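Side-chain contacts in D-glycero-alpha-D-manno-heptose 7-phosphate kinase (Campylobacter jejuni subsp. jejuni, PDB 4N3O), which catalyses ATP-dependent phosphorylation of D-glycero-alpha-D-manno-heptose 7-phosphate at C-1, a step toward GDP-heptose for the capsule polysaccharide: residues 34-39 against 241-246; 56-61 against 67-72; 81-86 against 148-153; 282-287 against 318-323. All coordinates share one frame; numbering follows the deposited sequence. Where two conformers were deposited one is given.

Overall arrangement
Interaction 1 is a buried contact in which selenomethionine 243, on helix 236-248, meets a leucine methyl and a tyrosine hydroxyl of strand 31-40 in the large mixed sheet. Interactions 2, 3 and 4 are only partly buried. Interaction 2 belongs to the same sheet, at the hairpin of strands 55-60 and 65-70, and is the only one with hydrogen bonds across its segments. It touches interaction 3, where helix 82-96 leans on the hairpin through Phe58 and Tyr69 and meets helix 140-153 by two loose carbon contacts to one isoleucine methyl. Interaction 4, with its centre about 39 Å from that of interaction 3, joins two helices that pack on the four-stranded sheet of the C-terminal region, by leucine packing beside a carboxylate.

Interaction 1: residues 34-39 against 241-246; sequences YVLNAT and IKMKEA
Met243, modelled as selenomethionine, reaches from helix 236-248 to Leu36 and Tyr34 on strand 31-40. Its CB points at the strand, and CG lies anti to the backbone N; this chi1 of -158° carries the chain outward from the helix, and Met243 CG is still 4.4 Å from Leu36 CD2. The selenium closes the distance: SE sits 3.7 Å from Leu36 CD2, the tighter of the two contacts. At chi3 (-68°) the chain bends, and the terminal CE turns off toward the tyrosine, ending 3.9 Å from Tyr34 OH. The phenol crosses the selenomethionine chain at about a right angle and meets it with its hydroxyl oxygen rather than with its ring. Leu36 brings a single methyl branch to the meeting. Around this bend the packing is completed by Leu255, Ile258 and Leu259 of helix 252-262 and by Ala18 of strand 6-21, while the Tyr34 ring lies nearly parallel to that of Phe174 on the next strand. Tyr34 is also backbone-bonded to Gly20, a residue that by similarity binds the substrate. The contact thus seats a helix of the C-terminal region on the large sheet, consistent with the two-domain GHMP kinase fold, whose active site lies between the domains.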
# COMPACT_ATOMS: atom_id res chain seq x y z
N TYR A 34 22.02 -8.22 -15.40
CA TYR A 34 21.51 -7.85 -14.09
C TYR A 34 20.04 -7.54 -14.14
O TYR A 34 19.47 -7.33 -15.20
CB TYR A 34 22.20 -6.59 -13.56
CG TYR A 34 21.71 -5.31 -14.23
CD1 TYR A 34 22.30 -4.83 -15.39
CD2 TYR A 34 20.63 -4.59 -13.69
CE1 TYR A 34 21.85 -3.67 -15.99
CE2 TYR A 34 20.17 -3.43 -14.31
CZ TYR A 34 20.79 -2.97 -15.46
OH TYR A 34 20.35 -1.82 -16.08
N VAL A 35 19.44 -7.51 -12.96
CA VAL A 35 18.06 -7.13 -12.83
C VAL A 35 17.93 -6.46 -11.45
O VAL A 35 18.58 -6.87 -10.47
CB VAL A 35 17.08 -8.32 -13.01
CG1 VAL A 35 17.28 -9.38 -11.94
CG2 VAL A 35 15.64 -7.85 -12.98
N LEU A 36 17.14 -5.40 -11.40
CA LEU A 36 16.86 -4.69 -10.17
C LEU A 36 15.38 -4.75 -10.02
O LEU A 36 14.67 -4.15 -10.83
CB LEU A 36 17.29 -3.23 -10.24
CG LEU A 36 16.80 -2.35 -9.09
CD1 LEU A 36 17.37 -2.82 -7.76
CD2 LEU A 36 17.14 -0.89 -9.30
N ASN A 37 14.89 -5.48 -9.02
CA ASN A 37 13.46 -5.53 -8.78
C ASN A 37 13.15 -5.14 -7.35
O ASN A 37 14.06 -4.98 -6.51
CB ASN A 37 12.87 -6.87 -9.17
CG ASN A 37 13.53 -8.00 -8.47
OD1 ASN A 37 13.92 -7.88 -7.30
ND2 ASN A 37 13.67 -9.13 -9.17
N ALA A 38 11.87 -4.96 -7.08
CA ALA A 38 11.45 -4.49 -5.78
C ALA A 38 10.04 -4.93 -5.53
O ALA A 38 9.20 -4.81 -6.41
CB ALA A 38 11.54 -2.97 -5.73
N THR A 39 9.77 -5.46 -4.35
CA THR A 39 8.42 -5.90 -4.04
C THR A 39 7.51 -4.74 -3.81
O THR A 39 7.96 -3.67 -3.37
CB THR A 39 8.38 -6.82 -2.81
OG1 THR A 39 9.09 -6.22 -1.73
CG2 THR A 39 9.03 -8.16 -3.14
N ILE A 241 26.90 -1.29 -11.99
CA ILE A 241 27.68 -0.72 -10.88
C ILE A 241 27.32 0.75 -10.63
O ILE A 241 27.37 1.24 -9.50
CB ILE A 241 29.20 -0.90 -11.07
CG1 ILE A 241 29.67 -0.31 -12.41
CG2 ILE A 241 29.58 -2.37 -10.96
CD1 ILE A 241 31.10 -0.66 -12.79
N LYS A 242 26.91 1.45 -11.69
CA LYS A 242 26.56 2.84 -11.56
C LYS A 242 25.24 2.96 -10.80
O LYS A 242 25.08 3.87 -9.99
CB LYS A 242 26.47 3.50 -12.93
CG LYS A 242 26.49 5.02 -12.89
CD LYS A 242 26.39 5.65 -14.27
CE LYS A 242 27.57 5.28 -15.16
NZ LYS A 242 27.54 5.99 -16.47
N MSE A 243 24.32 2.03 -11.05
CA MSE A 243 23.02 2.01 -10.38
C MSE A 243 23.16 1.57 -8.93
O MSE A 243 22.43 2.04 -8.10
CB MSE A 243 22.02 1.12 -11.09
CG MSE A 243 20.57 1.48 -10.76
SE MSE A 243 19.40 0.39 -11.92
CE MSE A 243 19.82 1.18 -13.67
N LYS A 244 24.08 0.66 -8.62
CA LYS A 244 24.28 0.28 -7.22
C LYS A 244 24.81 1.48 -6.45
O LYS A 244 24.31 1.81 -5.38
CB LYS A 244 25.32 -0.82 -7.04
CG LYS A 244 24.97 -2.19 -7.56
CD LYS A 244 26.00 -3.20 -7.03
CE LYS A 244 26.03 -4.50 -7.82
NZ LYS A 244 26.55 -4.29 -9.21
N GLU A 245 25.83 2.13 -7.01
CA GLU A 245 26.46 3.26 -6.37
C GLU A 245 25.43 4.36 -6.12
O GLU A 245 25.39 4.92 -5.03
CB GLU A 245 27.62 3.77 -7.23
CG GLU A 245 28.60 4.67 -6.48
CD GLU A 245 29.76 5.13 -7.36
OE1 GLU A 245 29.57 5.32 -8.59
OE2 GLU A 245 30.87 5.34 -6.82
N ALA A 246 24.58 4.63 -7.11
CA ALA A 246 23.54 5.66 -6.97
C ALA A 246 22.54 5.30 -5.86
O ALA A 246 22.05 6.16 -5.13
CB ALA A 246 22.82 5.89 -8.30

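Interaction 2: residues 56-61 against 67-72; sequences IIFDSP and CEYESK
Ile56 and Phe58 exchange four backbone hydrogen bonds with Tyr69 and Cys67. Ile56 N gives to Tyr69 O at 3.0 Å and Tyr69 N returns one to Ile56 O at 2.9 Å; the second pair repeats this, with Phe58 N to Cys67 O at 3.0 Å and Cys67 N to Phe58 O at 2.9 Å. Ile57 and Glu68 form the non-hydrogen-bonded pair between them. There the CA-H groups take over: Glu68 CA lies 3.4 Å from Ile56 O and Ile57 CA 3.3 Å from Cys67 O, so each of these oxygens meets both an N-H and a C-H. Apolar packing divides between the two faces. On one, Ile57 and Glu68 run side by side and touch through CG1 and CG, 4.1 Å apart. On the other, Phe58 and Tyr69 cross at about a right angle, Phe58 CD2 lying in the plane of the tyrosine ring at its edge, 3.9 Å from CE2. Phe58 CG stands anti to its carbonyl carbon (chi1 -64°), which lets Ile56 CG2 rest over one face of the ring, while Cys67 CB meets the ring edge. The outer end of Ile56, CD1, packs against Ser71 CA. The polar end of Tyr69 is held from outside, its OH hydrogen-bonded to Asp78 and Lys85. This is a classical antiparallel beta hairpin; its strand 55-60 carries Ser60, which probably binds ATP, and pairs in parallel with strand 102-108, so the hairpin extends the large sheet of the GHMP kinase N-terminal domain.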
# COMPACT_ATOMS: atom_id res chain seq x y z
N ILE A 56 -9.33 -32.93 0.84
CA ILE A 56 -8.37 -31.94 0.41
C ILE A 56 -9.12 -31.03 -0.57
O ILE A 56 -9.59 -31.49 -1.61
CB ILE A 56 -7.14 -32.58 -0.25
CG1 ILE A 56 -6.28 -33.29 0.81
CG2 ILE A 56 -6.31 -31.51 -0.94
CD1 ILE A 56 -5.08 -34.03 0.24
N ILE A 57 -9.20 -29.75 -0.22
CA ILE A 57 -9.90 -28.76 -1.02
C ILE A 57 -8.95 -27.66 -1.47
O ILE A 57 -8.15 -27.16 -0.68
CB ILE A 57 -11.05 -28.15 -0.20
CG1 ILE A 57 -12.04 -29.26 0.18
CG2 ILE A 57 -11.75 -27.03 -0.97
CD1 ILE A 57 -13.16 -28.82 1.09
N PHE A 58 -9.01 -27.32 -2.75
CA PHE A 58 -8.23 -26.24 -3.32
C PHE A 58 -9.26 -25.25 -3.83
O PHE A 58 -10.07 -25.60 -4.69
CB PHE A 58 -7.36 -26.72 -4.48
CG PHE A 58 -6.31 -27.74 -4.10
CD1 PHE A 58 -5.43 -27.49 -3.06
CD2 PHE A 58 -6.13 -28.87 -4.87
CE1 PHE A 58 -4.44 -28.40 -2.74
CE2 PHE A 58 -5.13 -29.79 -4.55
CZ PHE A 58 -4.30 -29.56 -3.49
N ASP A 59 -9.22 -24.01 -3.31
CA ASP A 59 -10.21 -22.98 -3.64
C ASP A 59 -9.58 -21.67 -4.11
O ASP A 59 -8.99 -20.93 -3.34
CB ASP A 59 -11.07 -22.73 -2.40
CG ASP A 59 -12.13 -21.66 -2.62
OD1 ASP A 59 -12.53 -21.41 -3.79
OD2 ASP A 59 -12.58 -21.09 -1.61
N SER A 60 -9.75 -21.38 -5.40
CA SER A 60 -9.19 -20.21 -6.05
C SER A 60 -10.29 -19.47 -6.82
O SER A 60 -10.41 -19.63 -8.03
CB SER A 60 -8.06 -20.68 -6.98
OG SER A 60 -7.62 -19.66 -7.86
N PRO A 61 -11.09 -18.65 -6.12
CA PRO A 61 -12.21 -17.93 -6.74
C PRO A 61 -11.85 -16.88 -7.80
O PRO A 61 -12.61 -16.69 -8.75
CB PRO A 61 -12.92 -17.28 -5.56
CG PRO A 61 -11.87 -17.18 -4.50
CD PRO A 61 -11.02 -18.40 -4.67
N CYS A 67 -11.56 -27.36 -6.38
CA CYS A 67 -11.28 -28.80 -6.43
C CYS A 67 -11.50 -29.47 -5.08
O CYS A 67 -11.22 -28.89 -4.03
CB CYS A 67 -9.81 -29.07 -6.75
SG CYS A 67 -9.10 -28.40 -8.26
N GLU A 68 -11.95 -30.71 -5.13
CA GLU A 68 -12.12 -31.48 -3.92
C GLU A 68 -11.67 -32.91 -4.23
O GLU A 68 -12.04 -33.45 -5.26
CB GLU A 68 -13.56 -31.44 -3.45
CG GLU A 68 -13.77 -32.15 -2.12
CD GLU A 68 -15.11 -31.83 -1.49
OE1 GLU A 68 -15.54 -32.60 -0.61
OE2 GLU A 68 -15.72 -30.81 -1.87
N TYR A 69 -10.83 -33.48 -3.36
CA TYR A 69 -10.31 -34.83 -3.54
C TYR A 69 -10.22 -35.52 -2.20
O TYR A 69 -10.33 -34.88 -1.16
CB TYR A 69 -8.89 -34.83 -4.12
CG TYR A 69 -8.73 -33.99 -5.36
CD1 TYR A 69 -9.11 -34.48 -6.61
CD2 TYR A 69 -8.18 -32.73 -5.29
CE1 TYR A 69 -8.96 -33.70 -7.75
CE2 TYR A 69 -8.02 -31.95 -6.42
CZ TYR A 69 -8.42 -32.44 -7.65
OH TYR A 69 -8.26 -31.64 -8.76
N GLU A 70 -9.98 -36.82 -2.26
CA GLU A 70 -9.77 -37.62 -1.08
C GLU A 70 -8.30 -37.54 -0.68
O GLU A 70 -7.41 -37.59 -1.53
CB GLU A 70 -10.16 -39.08 -1.34
CG GLU A 70 -11.66 -39.32 -1.37
CD GLU A 70 -12.31 -39.14 -0.00
OE1 GLU A 70 -11.60 -39.27 1.02
OE2 GLU A 70 -13.53 -38.88 0.04
N SER A 71 -8.05 -37.43 0.61
CA SER A 71 -6.71 -37.35 1.17
C SER A 71 -5.86 -38.58 0.84
O SER A 71 -6.15 -39.68 1.31
CB SER A 71 -6.80 -37.17 2.68
OG SER A 71 -5.54 -37.18 3.29
N LYS A 72 -4.82 -38.39 0.02
CA LYS A 72 -3.87 -39.45 -0.37
C LYS A 72 -2.47 -38.86 -0.61
O LYS A 72 -2.30 -37.64 -0.65
CB LYS A 72 -4.36 -40.22 -1.59
CG LYS A 72 -4.59 -39.36 -2.82
CD LYS A 72 -5.09 -40.20 -3.98
CE LYS A 72 -5.48 -39.33 -5.15
NZ LYS A 72 -5.95 -40.16 -6.29

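Interaction 3: residues 81-86 against 148-153; sequences LDIFKS and YEIERE
Ile83 and Ser86, three residues apart and so about one turn along the start of helix 82-96, meet Ile150 of helix 140-153 in a light helix-helix packing within the N-terminal domain of this GHMP kinase. Leu81, in a left-handed backbone conformation, occupies the N-cap position, and Leu81 O accepts from Phe84 N at 3.1 Å. Asp82 begins the helix; its OD1 is shared between the backbone N of Asp78 and Lys85 NZ, the latter a salt bridge of 3.3 Å. Ile83 is next. Its CB bond leaves along the flank of the helix, but CG1 is anti to the backbone N (chi1 -173°) and the tip swings across to the partner, bringing CD1 to 4.5 Å from Ile150 CG2. One residue beyond Ile150 stands Glu151, which probably binds magnesium and is hydrogen-bonded through OE1 to Ser120; the packing therefore lies near the probable magnesium site. Phe84 turns inward instead, against Leu122 and Val126 of helix 118-134 and Leu104 and Thr106 of strand 102-108. Lys85 faces the hairpin, its NZ also making a salt bridge to Asp78. Ser86 closes the segment. Its CB points at the other helix and is 4.2 Å from Ile150 CG2, the same methyl that Ile83 approaches. Its hydroxyl turns back on its own helix: OG donates to Asp82 O at 3.2 Å, reaching that oxygen from the face of the carbonyl plane opposite to Ser86 N.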
# COMPACT_ATOMS: atom_id res chain seq x y z
N LEU A 81 -6.20 -26.54 -11.33
CA LEU A 81 -5.27 -26.13 -10.28
C LEU A 81 -4.16 -27.17 -10.09
O LEU A 81 -3.80 -27.50 -8.96
CB LEU A 81 -6.02 -25.87 -8.97
CG LEU A 81 -7.10 -24.77 -9.04
CD1 LEU A 81 -7.82 -24.62 -7.70
CD2 LEU A 81 -6.51 -23.43 -9.47
N ASP A 82 -3.61 -27.66 -11.20
CA ASP A 82 -2.51 -28.64 -11.16
C ASP A 82 -1.28 -28.11 -10.44
O ASP A 82 -0.46 -28.89 -9.95
CB ASP A 82 -2.13 -29.10 -12.58
CG ASP A 82 -3.19 -30.00 -13.22
OD1 ASP A 82 -3.94 -30.68 -12.49
OD2 ASP A 82 -3.25 -30.05 -14.47
N ILE A 83 -1.17 -26.78 -10.36
CA ILE A 83 -0.04 -26.17 -9.66
C ILE A 83 -0.07 -26.51 -8.15
O ILE A 83 0.96 -26.78 -7.56
CB ILE A 83 0.04 -24.64 -9.90
CG1 ILE A 83 1.32 -24.05 -9.29
CG2 ILE A 83 -1.19 -23.91 -9.36
CD1 ILE A 83 2.59 -24.63 -9.89
N PHE A 84 -1.26 -26.55 -7.54
CA PHE A 84 -1.33 -26.90 -6.12
C PHE A 84 -1.06 -28.38 -5.89
O PHE A 84 -0.53 -28.77 -4.85
CB PHE A 84 -2.68 -26.51 -5.49
CG PHE A 84 -3.02 -25.04 -5.57
CD1 PHE A 84 -2.03 -24.06 -5.52
CD2 PHE A 84 -4.34 -24.63 -5.59
CE1 PHE A 84 -2.36 -22.72 -5.58
CE2 PHE A 84 -4.68 -23.28 -5.63
CZ PHE A 84 -3.68 -22.33 -5.63
N LYS A 85 -1.42 -29.23 -6.84
CA LYS A 85 -1.12 -30.64 -6.68
C LYS A 85 0.39 -30.86 -6.64
O LYS A 85 0.89 -31.57 -5.77
CB LYS A 85 -1.80 -31.51 -7.78
CG LYS A 85 -3.28 -31.74 -7.51
CD LYS A 85 -3.94 -32.68 -8.53
CE LYS A 85 -4.38 -31.99 -9.81
NZ LYS A 85 -5.55 -31.08 -9.60
N SER A 86 1.13 -30.25 -7.57
CA SER A 86 2.59 -30.40 -7.59
C SER A 86 3.18 -29.99 -6.24
O SER A 86 4.06 -30.65 -5.73
CB SER A 86 3.20 -29.52 -8.66
OG SER A 86 2.59 -29.72 -9.91
N TYR A 148 11.30 -22.49 -7.03
CA TYR A 148 11.91 -22.46 -8.35
C TYR A 148 11.92 -23.83 -9.02
O TYR A 148 11.63 -23.95 -10.21
CB TYR A 148 13.34 -21.90 -8.25
CG TYR A 148 14.12 -21.96 -9.54
CD1 TYR A 148 13.85 -21.08 -10.59
CD2 TYR A 148 15.16 -22.87 -9.70
CE1 TYR A 148 14.57 -21.12 -11.77
CE2 TYR A 148 15.89 -22.93 -10.87
CZ TYR A 148 15.60 -22.05 -11.91
OH TYR A 148 16.32 -22.10 -13.09
N GLU A 149 12.23 -24.87 -8.25
CA GLU A 149 12.30 -26.24 -8.77
C GLU A 149 10.95 -26.69 -9.29
O GLU A 149 10.83 -27.26 -10.38
CB GLU A 149 12.79 -27.20 -7.68
CG GLU A 149 14.20 -26.88 -7.20
CD GLU A 149 14.74 -27.86 -6.17
OE1 GLU A 149 13.96 -28.75 -5.73
OE2 GLU A 149 15.94 -27.75 -5.79
N ILE A 150 9.94 -26.42 -8.49
CA ILE A 150 8.58 -26.78 -8.83
C ILE A 150 8.15 -26.02 -10.07
O ILE A 150 7.54 -26.59 -10.97
CB ILE A 150 7.62 -26.52 -7.64
CG1 ILE A 150 7.90 -27.54 -6.52
CG2 ILE A 150 6.16 -26.64 -8.06
CD1 ILE A 150 7.18 -27.25 -5.22
N GLU A 151 8.52 -24.74 -10.15
CA GLU A 151 8.10 -23.92 -11.28
C GLU A 151 8.81 -24.24 -12.61
O GLU A 151 8.18 -24.15 -13.67
CB GLU A 151 8.18 -22.42 -10.95
CG GLU A 151 7.45 -21.54 -11.97
CD GLU A 151 7.37 -20.08 -11.57
OE1 GLU A 151 7.88 -19.70 -10.49
OE2 GLU A 151 6.77 -19.29 -12.34
N ARG A 152 10.10 -24.59 -12.58
CA ARG A 152 10.80 -24.92 -13.83
C ARG A 152 10.40 -26.31 -14.33
O ARG A 152 10.18 -26.50 -15.53
CB ARG A 152 12.33 -24.85 -13.69
CG ARG A 152 12.95 -25.95 -12.85
CD ARG A 152 14.47 -25.88 -12.87
NE ARG A 152 15.07 -26.85 -11.96
CZ ARG A 152 16.38 -26.98 -11.78
NH1 ARG A 152 16.84 -27.89 -10.93
NH2 ARG A 152 17.23 -26.22 -12.45
N GLU A 153 10.28 -27.26 -13.40
CA GLU A 153 9.95 -28.65 -13.73
C GLU A 153 8.51 -28.88 -14.15
O GLU A 153 8.26 -29.56 -15.15
CB GLU A 153 10.29 -29.57 -12.53
CG GLU A 153 9.97 -31.05 -12.75
CD GLU A 153 10.30 -31.92 -11.54
OE1 GLU A 153 11.17 -31.53 -10.72
OE2 GLU A 153 9.69 -33.02 -11.40

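Interaction 4: residues 282-287 against 318-323; sequences YKLAID and KALRKE
Leu284 projects from helix 276-287 as an extended arm, with CG anti to the backbone N (chi1 167°) and CD1 anti to CA (chi2 172°), and its two methyls overlap different partners on 318-323. CD2 faces the end of helix 313-320: it lies 3.7 Å from Leu320 CD2 and 4.2 Å from Ala319 CB. Leu320 sets out along the flank of its helix, yet its branched end comes round to Leu284, and the two leucines meet at a slant. Ala319 adds its methyl beside the same branch. CD1 takes the other side of the contact, against Glu323. This glutamate sits at the close of a type I beta turn from Leu320, with Glu323 N bonded to Leu320 O at 2.9 Å. Its side chain approaches the leucine from the opposite direction and folds back at chi2 (-65°), so that OE1 comes within 3.3 Å of Leu284 CD1 and the carboxylate carbon CD within 3.8 Å. The other carboxylate oxygen, OE2, makes a salt bridge to Arg280, one turn earlier on the helix of Leu284. Ala285 rests on Phe306, and Leu320 reaches Val203, Tyr205 and Phe306, so both helices lie on the four-stranded antiparallel sheet of the C-terminal region, which Glu323 also touches at Tyr205. Leu284 thus meets methyls on one branch and a carboxylate on the other. Between the segments the contact is van der Waals alone; the ionic link runs to Arg280, which probably orients the carboxylate and links the turn to helix 276-287.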
# COMPACT_ATOMS: atom_id res chain seq x y z
N TYR A 282 0.90 6.07 -24.11
CA TYR A 282 2.22 6.62 -23.78
C TYR A 282 2.22 8.12 -24.09
O TYR A 282 2.59 8.93 -23.24
CB TYR A 282 3.30 5.92 -24.60
CG TYR A 282 4.71 6.42 -24.34
CD1 TYR A 282 5.48 5.91 -23.29
CD2 TYR A 282 5.28 7.40 -25.16
CE1 TYR A 282 6.77 6.37 -23.06
CE2 TYR A 282 6.57 7.87 -24.93
CZ TYR A 282 7.31 7.35 -23.88
OH TYR A 282 8.59 7.83 -23.67
N LYS A 283 1.80 8.47 -25.29
CA LYS A 283 1.68 9.87 -25.72
C LYS A 283 0.88 10.69 -24.71
O LYS A 283 1.30 11.76 -24.28
CB LYS A 283 0.94 9.90 -27.06
CG LYS A 283 0.58 11.29 -27.58
CD LYS A 283 -0.54 11.22 -28.63
CE LYS A 283 -0.26 10.27 -29.80
NZ LYS A 283 0.95 10.64 -30.58
N LEU A 284 -0.29 10.18 -24.36
CA LEU A 284 -1.18 10.85 -23.42
C LEU A 284 -0.51 11.07 -22.06
O LEU A 284 -0.73 12.08 -21.41
CB LEU A 284 -2.47 10.04 -23.28
CG LEU A 284 -3.46 10.34 -22.14
CD1 LEU A 284 -4.73 9.54 -22.33
CD2 LEU A 284 -2.88 10.00 -20.78
N ALA A 285 0.33 10.13 -21.66
CA ALA A 285 0.99 10.20 -20.37
C ALA A 285 2.11 11.23 -20.39
O ALA A 285 2.27 11.98 -19.43
CB ALA A 285 1.52 8.81 -19.98
N ILE A 286 2.88 11.25 -21.46
CA ILE A 286 3.95 12.22 -21.60
C ILE A 286 3.32 13.62 -21.70
O ILE A 286 3.84 14.57 -21.16
CB ILE A 286 4.82 11.95 -22.84
CG1 ILE A 286 5.47 10.56 -22.78
CG2 ILE A 286 5.89 13.02 -22.98
CD1 ILE A 286 6.49 10.39 -21.69
N ASP A 287 2.19 13.72 -22.38
CA ASP A 287 1.54 15.01 -22.52
C ASP A 287 1.11 15.57 -21.18
O ASP A 287 1.11 16.77 -20.97
CB ASP A 287 0.33 14.92 -23.48
CG ASP A 287 0.74 14.90 -24.97
OD1 ASP A 287 1.92 15.21 -25.28
OD2 ASP A 287 -0.12 14.59 -25.83
N LYS A 318 -5.43 11.70 -13.14
CA LYS A 318 -6.75 12.15 -13.56
C LYS A 318 -7.00 11.87 -15.06
O LYS A 318 -8.09 11.43 -15.45
CB LYS A 318 -6.90 13.65 -13.24
CG LYS A 318 -8.29 14.22 -13.45
CD LYS A 318 -8.37 15.69 -13.07
CE LYS A 318 -7.61 16.58 -14.04
NZ LYS A 318 -7.71 18.02 -13.68
N ALA A 319 -6.01 12.12 -15.91
CA ALA A 319 -6.20 11.85 -17.33
C ALA A 319 -6.34 10.33 -17.53
O ALA A 319 -7.26 9.87 -18.20
CB ALA A 319 -5.07 12.43 -18.16
N LEU A 320 -5.46 9.55 -16.91
CA LEU A 320 -5.53 8.09 -17.05
C LEU A 320 -6.86 7.48 -16.56
O LEU A 320 -7.37 6.56 -17.20
CB LEU A 320 -4.33 7.41 -16.38
CG LEU A 320 -2.95 7.63 -17.02
CD1 LEU A 320 -1.90 6.95 -16.18
CD2 LEU A 320 -2.87 7.10 -18.44
N ARG A 321 -7.43 7.98 -15.47
CA ARG A 321 -8.70 7.42 -14.97
C ARG A 321 -9.87 7.54 -15.97
O ARG A 321 -10.91 6.89 -15.79
CB ARG A 321 -9.15 8.06 -13.64
CG ARG A 321 -8.24 7.88 -12.43
CD ARG A 321 -9.02 8.15 -11.14
NE ARG A 321 -8.19 8.50 -9.98
CZ ARG A 321 -7.47 7.64 -9.26
NH1 ARG A 321 -7.40 6.35 -9.58
NH2 ARG A 321 -6.76 8.09 -8.22
N LYS A 322 -9.71 8.37 -17.01
CA LYS A 322 -10.76 8.55 -18.02
C LYS A 322 -10.64 7.55 -19.14
O LYS A 322 -11.47 7.50 -20.04
CB LYS A 322 -10.71 9.96 -18.61
CG LYS A 322 -10.98 11.03 -17.59
CD LYS A 322 -10.79 12.43 -18.14
CE LYS A 322 -10.99 13.44 -17.02
NZ LYS A 322 -10.45 14.77 -17.37
N GLU A 323 -9.58 6.75 -19.09
CA GLU A 323 -9.35 5.75 -20.11
C GLU A 323 -9.89 4.41 -19.63
O GLU A 323 -10.33 4.28 -18.49
CB GLU A 323 -7.87 5.70 -20.44
CG GLU A 323 -7.33 7.04 -20.96
CD GLU A 323 -7.95 7.44 -22.31
OE1 GLU A 323 -7.88 8.64 -22.67
OE2 GLU A 323 -8.51 6.57 -23.00